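Local atomic coordinates of glycoside hydrolase family 88 protein (PDB entry 4Q88), a protein that is of uncharacterised function but, as a member of glycoside hydrolase family 88, probably acts as a hydrolase on carbohydrate substrates. Residues 106-111 with 153-158; 221-226 with 235-240; 319-324 with 340-345. All blocks are in the same frame, centred on the assembly; numbering follows the deposited sequence.

In the fold
All three contacts belong to one helical domain, consistent with the (alpha/alpha)6 barrel of the six-hairpin glycosidases. Contacts 1 and 2 are neighbours, their centres 17 Å apart, and they touch through helices 144-159 and 209-225. Lys154 NZ of contact 1 lies 2.9 Å from Gln225 OE1 of contact 2, a probable hydrogen bond, and beside it Val153 packs on Val222, Gln225 and Leu226. Contact 3 joins the C-terminal helix to the loop before it. It lies across the chain's centre from both others, with centres 25 Å away, and its nearest atoms stay about 10 Å from contact 1 and about 9 Å from contact 2.

Contact 1 (106-111 with 153-158); sequences TYADLY and VKMYDI
Ile158 lays its CG1-CD1 arm between the methyl of Ala108 and the ring of Tyr111, so one residue on 153-158 meets two that lie one turn apart on 106-111. Its CD1 tip rests 3.8 Å from Ala108 CB and also reaches Tyr111 CD1. The other branch, CG2, approaches the ring obliquely, coming within 3.6 Å of Tyr111 CE1. Tyr111 has CG anti to the backbone N (chi1 177°), which swings its ring alongside the isoleucine. Ala108 is the point where the backbones come closest: its small CB sits 3.9 Å from Lys154 CB, and the selenium of Met155, a selenomethionine, closes in from another side at 4.2 Å.

Beyond this apolar patch, Lys154 runs extended past Ala108 and bends only at its last torsion (chi4 -66°), turning NZ onto Asp109. The salt bridge Lys154 NZ to Asp109 OD1 is 2.8 Å long and uses the syn lone pair of the carboxylate. Water 1 completes a small ring, donating to Asp109 OD2 and accepting from Lys154 NZ at 3.1 Å. Both carboxylate oxygens are thus engaged, which should hold the group's rotation. Gln225 OE1 gives the ammonium a third partner, and together these contacts probably keep the lysine charged.

Segments 106-111 and 153-158, on helices 103-113 and 144-159, run the same way at 30°, their axes 9.6 Å apart at closest, consistent with neighbouring helices in one layer of an alpha/alpha barrel. Helix 117-132 closes the Tyr111-Ile158 side through Ile120 and touches Met155 through Ala123 and Arg124, while helix 39-55 brings Met49 against Asp109 and helix 163-179 lies against Met155 through Tyr164.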
loop_
_atom_site.group_PDB
_atom_site.type_symbol
_atom_site.label_atom_id
_atom_site.label_comp_id
_atom_site.label_asym_id
_atom_site.label_seq_id
_atom_site.Cartn_x
_atom_site.Cartn_y
_atom_site.Cartn_z
ATOM N N THR A 106 5.649 -8.810 -5.675
ATOM C CA THR A 106 5.286 -10.213 -5.491
ATOM C C THR A 106 6.259 -11.142 -6.294
ATOM O O THR A 106 6.646 -12.239 -5.813
ATOM C CB THR A 106 3.812 -10.416 -5.900
ATOM O OG1 THR A 106 2.968 -9.741 -4.946
ATOM C CG2 THR A 106 3.452 -11.857 -5.884
ATOM N N TYR A 107 6.683 -10.692 -7.481
ATOM C CA TYR A 107 7.634 -11.487 -8.271
ATOM C C TYR A 107 8.953 -11.600 -7.496
ATOM O O TYR A 107 9.517 -12.696 -7.407
ATOM C CB TYR A 107 7.886 -10.949 -9.669
ATOM C CG TYR A 107 6.646 -10.738 -10.535
ATOM C CD1 TYR A 107 5.448 -11.394 -10.258
ATOM C CD2 TYR A 107 6.688 -9.909 -11.633
ATOM C CE1 TYR A 107 4.324 -11.246 -11.101
ATOM C CE2 TYR A 107 5.568 -9.711 -12.435
ATOM C CZ TYR A 107 4.392 -10.401 -12.179
ATOM O OH TYR A 107 3.286 -10.225 -13.013
ATOM N N ALA A 108 9.425 -10.502 -6.901
ATOM C CA ALA A 108 10.628 -10.567 -6.051
ATOM C C ALA A 108 10.462 -11.481 -4.834
ATOM O O ALA A 108 11.374 -12.288 -4.486
ATOM C CB ALA A 108 11.017 -9.183 -5.569
ATOM N N ASP A 109 9.320 -11.362 -4.156
ATOM C CA ASP A 109 9.021 -12.228 -3.000
ATOM C C ASP A 109 9.038 -13.695 -3.404
ATOM O O ASP A 109 9.588 -14.541 -2.690
ATOM C CB ASP A 109 7.661 -11.918 -2.405
ATOM C CG ASP A 109 7.615 -10.579 -1.677
ATOM O OD1 ASP A 109 8.665 -9.973 -1.370
ATOM O OD2 ASP A 109 6.452 -10.129 -1.431
ATOM N N LEU A 110 8.457 -13.990 -4.552
ATOM C CA LEU A 110 8.433 -15.381 -5.049
ATOM C C LEU A 110 9.823 -15.889 -5.499
ATOM O O LEU A 110 10.195 -17.049 -5.249
ATOM C CB LEU A 110 7.396 -15.512 -6.155
ATOM C CG LEU A 110 5.951 -15.391 -5.684
ATOM C CD1 LEU A 110 5.032 -15.302 -6.882
ATOM C CD2 LEU A 110 5.537 -16.522 -4.741
ATOM N N TYR A 111 10.597 -15.019 -6.120
ATOM C CA TYR A 111 12.001 -15.316 -6.413
ATOM C C TYR A 111 12.813 -15.664 -5.166
ATOM O O TYR A 111 13.636 -16.610 -5.169
ATOM C CB TYR A 111 12.623 -14.118 -7.100
ATOM C CG TYR A 111 14.089 -14.275 -7.392
ATOM C CD1 TYR A 111 15.033 -14.020 -6.431
ATOM C CD2 TYR A 111 14.521 -14.692 -8.650
ATOM C CE1 TYR A 111 16.399 -14.164 -6.674
ATOM C CE2 TYR A 111 15.887 -14.841 -8.904
ATOM C CZ TYR A 111 16.792 -14.597 -7.911
ATOM O OH TYR A 111 18.120 -14.731 -8.154
ATOM N N VAL A 153 13.404 -1.645 -2.490
ATOM C CA VAL A 153 14.129 -2.379 -1.439
ATOM C C VAL A 153 14.164 -3.878 -1.725
ATOM O O VAL A 153 15.159 -4.556 -1.386
ATOM C CB VAL A 153 13.611 -2.098 -0.004
ATOM C CG1 VAL A 153 13.883 -0.641 0.364
ATOM C CG2 VAL A 153 12.128 -2.445 0.182
ATOM N N LYS A 154 13.088 -4.402 -2.330
ATOM C CA LYS A 154 13.024 -5.834 -2.659
ATOM C C LYS A 154 14.038 -6.150 -3.770
ATOM O O LYS A 154 14.721 -7.208 -3.737
ATOM C CB LYS A 154 11.613 -6.256 -3.066
ATOM C CG LYS A 154 10.652 -6.281 -1.889
ATOM C CD LYS A 154 9.208 -6.533 -2.306
ATOM C CE LYS A 154 8.274 -6.447 -1.119
ATOM N NZ LYS A 154 8.486 -7.503 -0.105
HETATM N N MSE A 155 14.208 -5.230 -4.716
HETATM C CA MSE A 155 15.145 -5.480 -5.852
HETATM C C MSE A 155 16.560 -5.324 -5.378
HETATM O O MSE A 155 17.442 -6.127 -5.763
HETATM C CB MSE A 155 14.894 -4.616 -7.105
HETATM C CG MSE A 155 13.490 -4.843 -7.745
HETATM SE SE MSE A 155 13.184 -6.713 -8.254
HETATM C CE MSE A 155 14.716 -6.836 -9.479
ATOM N N TYR A 156 16.820 -4.339 -4.517
ATOM C CA TYR A 156 18.124 -4.228 -3.840
ATOM C C TYR A 156 18.445 -5.504 -3.079
ATOM O O TYR A 156 19.595 -6.013 -3.142
ATOM C CB TYR A 156 18.214 -3.012 -2.890
ATOM C CG TYR A 156 19.547 -2.984 -2.219
ATOM C CD1 TYR A 156 20.646 -2.443 -2.871
ATOM C CD2 TYR A 156 19.767 -3.631 -0.991
ATOM C CE1 TYR A 156 21.924 -2.490 -2.333
ATOM C CE2 TYR A 156 21.052 -3.676 -0.419
ATOM C CZ TYR A 156 22.126 -3.091 -1.097
ATOM O OH TYR A 156 23.400 -3.113 -0.577
ATOM N N ASP A 157 17.487 -6.017 -2.302
ATOM C CA ASP A 157 17.754 -7.230 -1.518
ATOM C C ASP A 157 18.286 -8.370 -2.400
ATOM O O ASP A 157 19.242 -9.120 -2.017
ATOM C CB ASP A 157 16.459 -7.689 -0.844
ATOM C CG ASP A 157 16.646 -8.932 -0.042
ATOM O OD1 ASP A 157 17.529 -8.927 0.828
ATOM O OD2 ASP A 157 15.920 -9.888 -0.283
ATOM N N ILE A 158 17.715 -8.490 -3.585
ATOM C CA ILE A 158 18.176 -9.518 -4.578
ATOM C C ILE A 158 19.494 -9.174 -5.264
ATOM O O ILE A 158 20.427 -9.989 -5.243
ATOM C CB ILE A 158 17.104 -9.785 -5.620
ATOM C CG1 ILE A 158 15.871 -10.389 -4.932
ATOM C CG2 ILE A 158 17.616 -10.747 -6.717
ATOM C CD1 ILE A 158 14.616 -10.312 -5.770
HETATM O O HOH W 1 6.064 -9.049 1.039
#

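Contact 2 (221-226 with 235-240); sequences KVLKQL and EYITRF
Tyr236 carries much of this contact, and it can be followed outward from the helix. Its CB meets the CD2 methyl of Leu223 at 4.0 Å. With CG anti to the carbonyl carbon (chi1 -53°), the ring then swings along the end of helix 209-225, and its CD2 takes two partners from that segment. Leu226 CD2 approaches Tyr236 CD2 to 3.6 Å, lying in the ring plane at its edge. Val222 CG1 comes obliquely to the same Tyr236 CD2 at 4.0 Å. One atom further out, CE2 still feels Leu226 CD2, and Leu168, His169 and Leu172 of helix 163-179 also touch this tyrosine.

Leu223 works from the other direction. Both its methyls meet Ile237 CG1, CD2 closer at 3.7 Å, and the two side chains cross at about a right angle; CD1 also reaches Phe240 CB at 4.1 Å. Trp284 of helix 272-287 touches this leucine as well.

Leu226 reaches the tyrosine edge from the spot where helix 209-225 ends. Its backbone is the first to leave helical torsions, yet its N still bonds to Val222 O at 2.8 Å, and that oxygen accepts from Gln225 N as well. The chain then turns back, so that helices 209-225 and 233-249 form an antiparallel alpha-hairpin, the building element of an alpha/alpha barrel. The two short segments run at 142°, their axes 10.4 Å apart at closest.

No hydrogen bond or salt bridge spans the pair, and all six touching residues are buried. The hairpin is therefore held here by methyls set against methylenes and against the tyrosine ring, a nondirectional, hydrophobic attachment.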
loop_
_atom_site.group_PDB
_atom_site.type_symbol
_atom_site.label_atom_id
_atom_site.label_comp_id
_atom_site.label_asym_id
_atom_site.label_seq_id
_atom_site.Cartn_x
_atom_site.Cartn_y
_atom_site.Cartn_z
ATOM N N LYS A 221 6.912 -0.699 4.783
ATOM C CA LYS A 221 7.499 -1.723 3.927
ATOM C C LYS A 221 8.954 -1.412 3.515
ATOM O O LYS A 221 9.792 -2.328 3.400
ATOM C CB LYS A 221 6.645 -1.995 2.716
ATOM C CG LYS A 221 5.348 -2.737 3.077
ATOM C CD LYS A 221 4.352 -2.751 1.982
ATOM C CE LYS A 221 4.564 -3.780 0.931
ATOM N NZ LYS A 221 4.520 -5.206 1.398
ATOM N N VAL A 222 9.242 -0.144 3.273
ATOM C CA VAL A 222 10.608 0.265 2.998
ATOM C C VAL A 222 11.504 -0.076 4.205
ATOM O O VAL A 222 12.551 -0.760 4.040
ATOM C CB VAL A 222 10.709 1.756 2.661
ATOM C CG1 VAL A 222 12.148 2.252 2.809
ATOM C CG2 VAL A 222 10.227 2.041 1.259
ATOM N N LEU A 223 11.086 0.350 5.403
ATOM C CA LEU A 223 11.873 0.153 6.600
ATOM C C LEU A 223 12.003 -1.337 6.982
ATOM O O LEU A 223 13.033 -1.747 7.545
ATOM C CB LEU A 223 11.318 0.995 7.759
ATOM C CG LEU A 223 11.534 2.495 7.541
ATOM C CD1 LEU A 223 10.672 3.304 8.475
ATOM C CD2 LEU A 223 13.031 2.854 7.680
ATOM N N LYS A 224 11.041 -2.157 6.614
ATOM C CA LYS A 224 11.126 -3.578 6.879
ATOM C C LYS A 224 12.311 -4.264 6.175
ATOM O O LYS A 224 12.970 -5.170 6.749
ATOM C CB LYS A 224 9.801 -4.129 6.434
ATOM C CG LYS A 224 9.495 -5.577 6.610
ATOM C CD LYS A 224 8.010 -5.688 6.228
ATOM C CE LYS A 224 7.579 -7.097 6.037
ATOM N NZ LYS A 224 7.993 -7.850 7.207
ATOM N N GLN A 225 12.631 -3.836 4.946
ATOM C CA GLN A 225 13.699 -4.436 4.167
ATOM C C GLN A 225 14.908 -3.574 3.802
ATOM O O GLN A 225 15.891 -4.101 3.258
ATOM C CB GLN A 225 13.102 -5.083 2.908
ATOM C CG GLN A 225 12.252 -6.310 3.226
ATOM C CD GLN A 225 11.707 -6.952 1.980
ATOM O OE1 GLN A 225 10.731 -6.460 1.384
ATOM N NE2 GLN A 225 12.357 -8.021 1.549
ATOM N N LEU A 226 14.863 -2.288 4.074
ATOM C CA LEU A 226 16.006 -1.431 3.775
ATOM C C LEU A 226 17.194 -1.863 4.651
ATOM O O LEU A 226 17.037 -2.098 5.844
ATOM C CB LEU A 226 15.691 0.023 4.045
ATOM C CG LEU A 226 16.697 1.103 3.675
ATOM C CD1 LEU A 226 16.742 1.301 2.176
ATOM C CD2 LEU A 226 16.397 2.436 4.380
ATOM N N GLU A 235 16.148 9.488 7.532
ATOM C CA GLU A 235 15.119 10.322 6.895
ATOM C C GLU A 235 13.764 9.600 6.828
ATOM O O GLU A 235 12.699 10.198 7.054
ATOM C CB GLU A 235 15.535 10.783 5.512
ATOM C CG GLU A 235 16.695 11.777 5.532
ATOM C CD GLU A 235 17.090 12.230 4.139
ATOM O OE1 GLU A 235 16.206 12.376 3.270
ATOM O OE2 GLU A 235 18.295 12.427 3.912
ATOM N N TYR A 236 13.810 8.323 6.439
ATOM C CA TYR A 236 12.564 7.566 6.324
ATOM C C TYR A 236 11.918 7.341 7.684
ATOM O O TYR A 236 10.698 7.447 7.843
ATOM C CB TYR A 236 12.787 6.238 5.581
ATOM C CG TYR A 236 13.485 6.378 4.219
ATOM C CD1 TYR A 236 13.241 7.461 3.354
ATOM C CD2 TYR A 236 14.415 5.412 3.806
ATOM C CE1 TYR A 236 13.883 7.567 2.114
ATOM C CE2 TYR A 236 15.026 5.473 2.570
ATOM C CZ TYR A 236 14.796 6.561 1.727
ATOM O OH TYR A 236 15.483 6.588 0.531
ATOM N N ILE A 237 12.707 6.990 8.679
ATOM C CA ILE A 237 12.181 6.844 10.037
ATOM C C ILE A 237 11.518 8.134 10.537
ATOM O O ILE A 237 10.415 8.109 11.106
ATOM C CB ILE A 237 13.276 6.373 11.032
ATOM C CG1 ILE A 237 13.630 4.954 10.690
ATOM C CG2 ILE A 237 12.784 6.458 12.468
ATOM C CD1 ILE A 237 14.888 4.440 11.382
ATOM N N THR A 238 12.158 9.269 10.297
ATOM C CA THR A 238 11.622 10.532 10.730
ATOM C C THR A 238 10.302 10.833 10.013
ATOM O O THR A 238 9.351 11.245 10.676
ATOM C CB THR A 238 12.600 11.669 10.453
ATOM O OG1 THR A 238 13.715 11.518 11.327
ATOM C CG2 THR A 238 11.960 12.984 10.718
ATOM N N ARG A 239 10.243 10.522 8.728
ATOM C CA ARG A 239 9.013 10.747 7.980
ATOM C C ARG A 239 7.918 9.831 8.524
ATOM O O ARG A 239 6.777 10.287 8.743
ATOM C CB ARG A 239 9.219 10.577 6.488
ATOM C CG ARG A 239 7.961 10.729 5.652
ATOM C CD ARG A 239 7.329 12.093 5.739
ATOM N NE ARG A 239 8.306 13.170 5.629
ATOM C CZ ARG A 239 8.877 13.584 4.506
ATOM N NH1 ARG A 239 8.504 13.103 3.338
ATOM N NH2 ARG A 239 9.755 14.572 4.549
ATOM N N PHE A 240 8.238 8.554 8.720
ATOM C CA PHE A 240 7.260 7.608 9.270
ATOM C C PHE A 240 6.723 8.029 10.639
ATOM O O PHE A 240 5.516 7.973 10.896
ATOM C CB PHE A 240 7.919 6.230 9.338
ATOM C CG PHE A 240 7.041 5.166 9.890
ATOM C CD1 PHE A 240 6.012 4.619 9.125
ATOM C CD2 PHE A 240 7.320 4.621 11.118
ATOM C CE1 PHE A 240 5.228 3.572 9.605
ATOM C CE2 PHE A 240 6.517 3.582 11.616
ATOM C CZ PHE A 240 5.474 3.073 10.859
#

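Contact 3 (319-324 with 340-345); sequences GYIQPV and FNFGIG
Segment 319-324 is irregular, passing through left-handed torsions at Tyr320 (phi 59°) and then running extended from Ile321 past the start of helix 341-358. The backbones come closest at Ile321 and Gly343, whose CA atoms are 6.2 Å apart. Phe340 occupies the N-cap position, and its O accepts from Ile344 N.

Ile321 is the wedge. Its CD1 end presses against bare backbone, 3.6 Å from Gly343 CA; a glycine, with no side chain, allows this close approach. The same methyl lies over Phe340 N, a buried amide that finds no partner in the model. Ile321 CG2 touches two rings, 3.8 Å from Phe340 CD2 and 3.7 Å from Phe342 CZ.

In this fold, consistent with an alpha/alpha barrel, the loop after helix 293-311 lies against the first turn of the C-terminal helix. Arg210 of helix 209-225 helps fix its path, bonding to Gln322 O and Pro323 O.

Phe342 takes the crowded position between backbone N and carbonyl carbon (chi1 68°), which sends its ring toward the loop. There Gln322 O lies in the ring plane at its edge, while Val324 CG2 approaches obliquely, 3.6 Å from Phe342 CE2. Phe340 receives Ile321 O in the same edge-on way and brings CE2 to 3.6 Å from Pro323 CA. Asn341 OD1 accepts from Phe342 N, the donor sitting above the carbonyl plane, while its ND2 bonds to Asn41 of helix 39-55.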
loop_
_atom_site.group_PDB
_atom_site.type_symbol
_atom_site.label_atom_id
_atom_site.label_comp_id
_atom_site.label_asym_id
_atom_site.label_seq_id
_atom_site.Cartn_x
_atom_site.Cartn_y
_atom_site.Cartn_z
ATOM N N GLY A 319 -16.110 -4.568 3.640
ATOM C CA GLY A 319 -16.970 -3.501 3.113
ATOM C C GLY A 319 -16.428 -2.089 3.380
ATOM O O GLY A 319 -15.347 -1.908 3.958
ATOM N N TYR A 320 -17.211 -1.105 2.940
ATOM C CA TYR A 320 -16.874 0.310 3.086
ATOM C C TYR A 320 -15.550 0.697 2.421
ATOM O O TYR A 320 -14.925 1.656 2.834
ATOM C CB TYR A 320 -16.867 0.781 4.550
ATOM C CG TYR A 320 -18.158 0.613 5.304
ATOM C CD1 TYR A 320 -19.140 1.594 5.272
ATOM C CD2 TYR A 320 -18.426 -0.548 6.025
ATOM C CE1 TYR A 320 -20.337 1.441 5.981
ATOM C CE2 TYR A 320 -19.612 -0.712 6.735
ATOM C CZ TYR A 320 -20.566 0.284 6.714
ATOM O OH TYR A 320 -21.740 0.073 7.448
ATOM N N ILE A 321 -15.206 0.020 1.335
ATOM C CA ILE A 321 -14.016 0.391 0.555
ATOM C C ILE A 321 -14.374 1.430 -0.494
ATOM O O ILE A 321 -15.182 1.187 -1.424
ATOM C CB ILE A 321 -13.335 -0.846 -0.055
ATOM C CG1 ILE A 321 -12.847 -1.771 1.061
ATOM C CG2 ILE A 321 -12.147 -0.398 -0.964
ATOM C CD1 ILE A 321 -12.576 -3.183 0.614
ATOM N N GLN A 322 -13.752 2.612 -0.403
ATOM C CA GLN A 322 -14.009 3.702 -1.362
ATOM C C GLN A 322 -13.647 3.160 -2.764
ATOM O O GLN A 322 -12.578 2.589 -2.947
ATOM C CB GLN A 322 -13.116 4.907 -1.081
ATOM C CG GLN A 322 -13.284 6.022 -2.113
ATOM C CD GLN A 322 -12.456 7.256 -1.801
ATOM O OE1 GLN A 322 -11.567 7.248 -0.959
ATOM N NE2 GLN A 322 -12.766 8.341 -2.476
ATOM N N PRO A 323 -14.500 3.371 -3.750
ATOM C CA PRO A 323 -14.225 2.829 -5.103
ATOM C C PRO A 323 -13.119 3.611 -5.812
ATOM O O PRO A 323 -12.677 4.665 -5.328
ATOM C CB PRO A 323 -15.542 3.035 -5.848
ATOM C CG PRO A 323 -16.320 3.964 -5.019
ATOM C CD PRO A 323 -15.910 3.758 -3.601
ATOM N N VAL A 324 -12.695 3.088 -6.952
ATOM C CA VAL A 324 -11.652 3.693 -7.741
ATOM C C VAL A 324 -12.253 4.671 -8.771
ATOM O O VAL A 324 -13.151 4.318 -9.501
ATOM C CB VAL A 324 -10.881 2.616 -8.523
ATOM C CG1 VAL A 324 -9.761 3.239 -9.338
ATOM C CG2 VAL A 324 -10.317 1.592 -7.544
ATOM N N PHE A 340 -13.453 -4.381 -2.691
ATOM C CA PHE A 340 -12.527 -4.521 -3.823
ATOM C C PHE A 340 -11.276 -5.282 -3.378
ATOM O O PHE A 340 -10.826 -5.120 -2.244
ATOM C CB PHE A 340 -12.112 -3.184 -4.415
ATOM C CG PHE A 340 -13.288 -2.388 -4.965
ATOM C CD1 PHE A 340 -13.806 -2.693 -6.207
ATOM C CD2 PHE A 340 -13.886 -1.418 -4.214
ATOM C CE1 PHE A 340 -14.920 -2.015 -6.709
ATOM C CE2 PHE A 340 -14.975 -0.719 -4.699
ATOM C CZ PHE A 340 -15.478 -1.007 -5.957
ATOM N N ASN A 341 -10.715 -6.045 -4.328
ATOM C CA ASN A 341 -9.440 -6.770 -4.149
ATOM C C ASN A 341 -8.374 -5.988 -3.381
ATOM O O ASN A 341 -7.774 -6.486 -2.445
ATOM C CB ASN A 341 -8.850 -7.178 -5.533
ATOM C CG ASN A 341 -8.821 -6.034 -6.584
ATOM O OD1 ASN A 341 -9.027 -4.843 -6.313
ATOM N ND2 ASN A 341 -8.675 -6.442 -7.848
ATOM N N PHE A 342 -8.118 -4.746 -3.780
ATOM C CA PHE A 342 -7.035 -4.018 -3.169
ATOM C C PHE A 342 -7.283 -3.702 -1.701
ATOM O O PHE A 342 -6.342 -3.628 -0.915
ATOM C CB PHE A 342 -6.704 -2.745 -3.968
ATOM C CG PHE A 342 -7.785 -1.707 -3.926
ATOM C CD1 PHE A 342 -7.826 -0.766 -2.898
ATOM C CD2 PHE A 342 -8.732 -1.654 -4.913
ATOM C CE1 PHE A 342 -8.866 0.175 -2.834
ATOM C CE2 PHE A 342 -9.769 -0.721 -4.853
ATOM C CZ PHE A 342 -9.826 0.188 -3.824
ATOM N N GLY A 343 -8.554 -3.536 -1.348
ATOM C CA GLY A 343 -9.016 -3.288 0.005
ATOM C C GLY A 343 -8.949 -4.512 0.882
ATOM O O GLY A 343 -8.608 -4.436 2.035
ATOM N N ILE A 344 -9.215 -5.662 0.293
ATOM C CA ILE A 344 -8.999 -6.945 0.961
ATOM C C ILE A 344 -7.513 -7.116 1.206
ATOM O O ILE A 344 -7.113 -7.484 2.289
ATOM C CB ILE A 344 -9.532 -8.093 0.127
ATOM C CG1 ILE A 344 -11.066 -7.972 0.069
ATOM C CG2 ILE A 344 -9.058 -9.443 0.690
ATOM C CD1 ILE A 344 -11.755 -8.914 -0.878
ATOM N N GLY A 345 -6.704 -6.733 0.231
ATOM C CA GLY A 345 -5.252 -6.740 0.443
ATOM C C GLY A 345 -4.800 -5.910 1.659
ATOM O O GLY A 345 -4.031 -6.388 2.535
#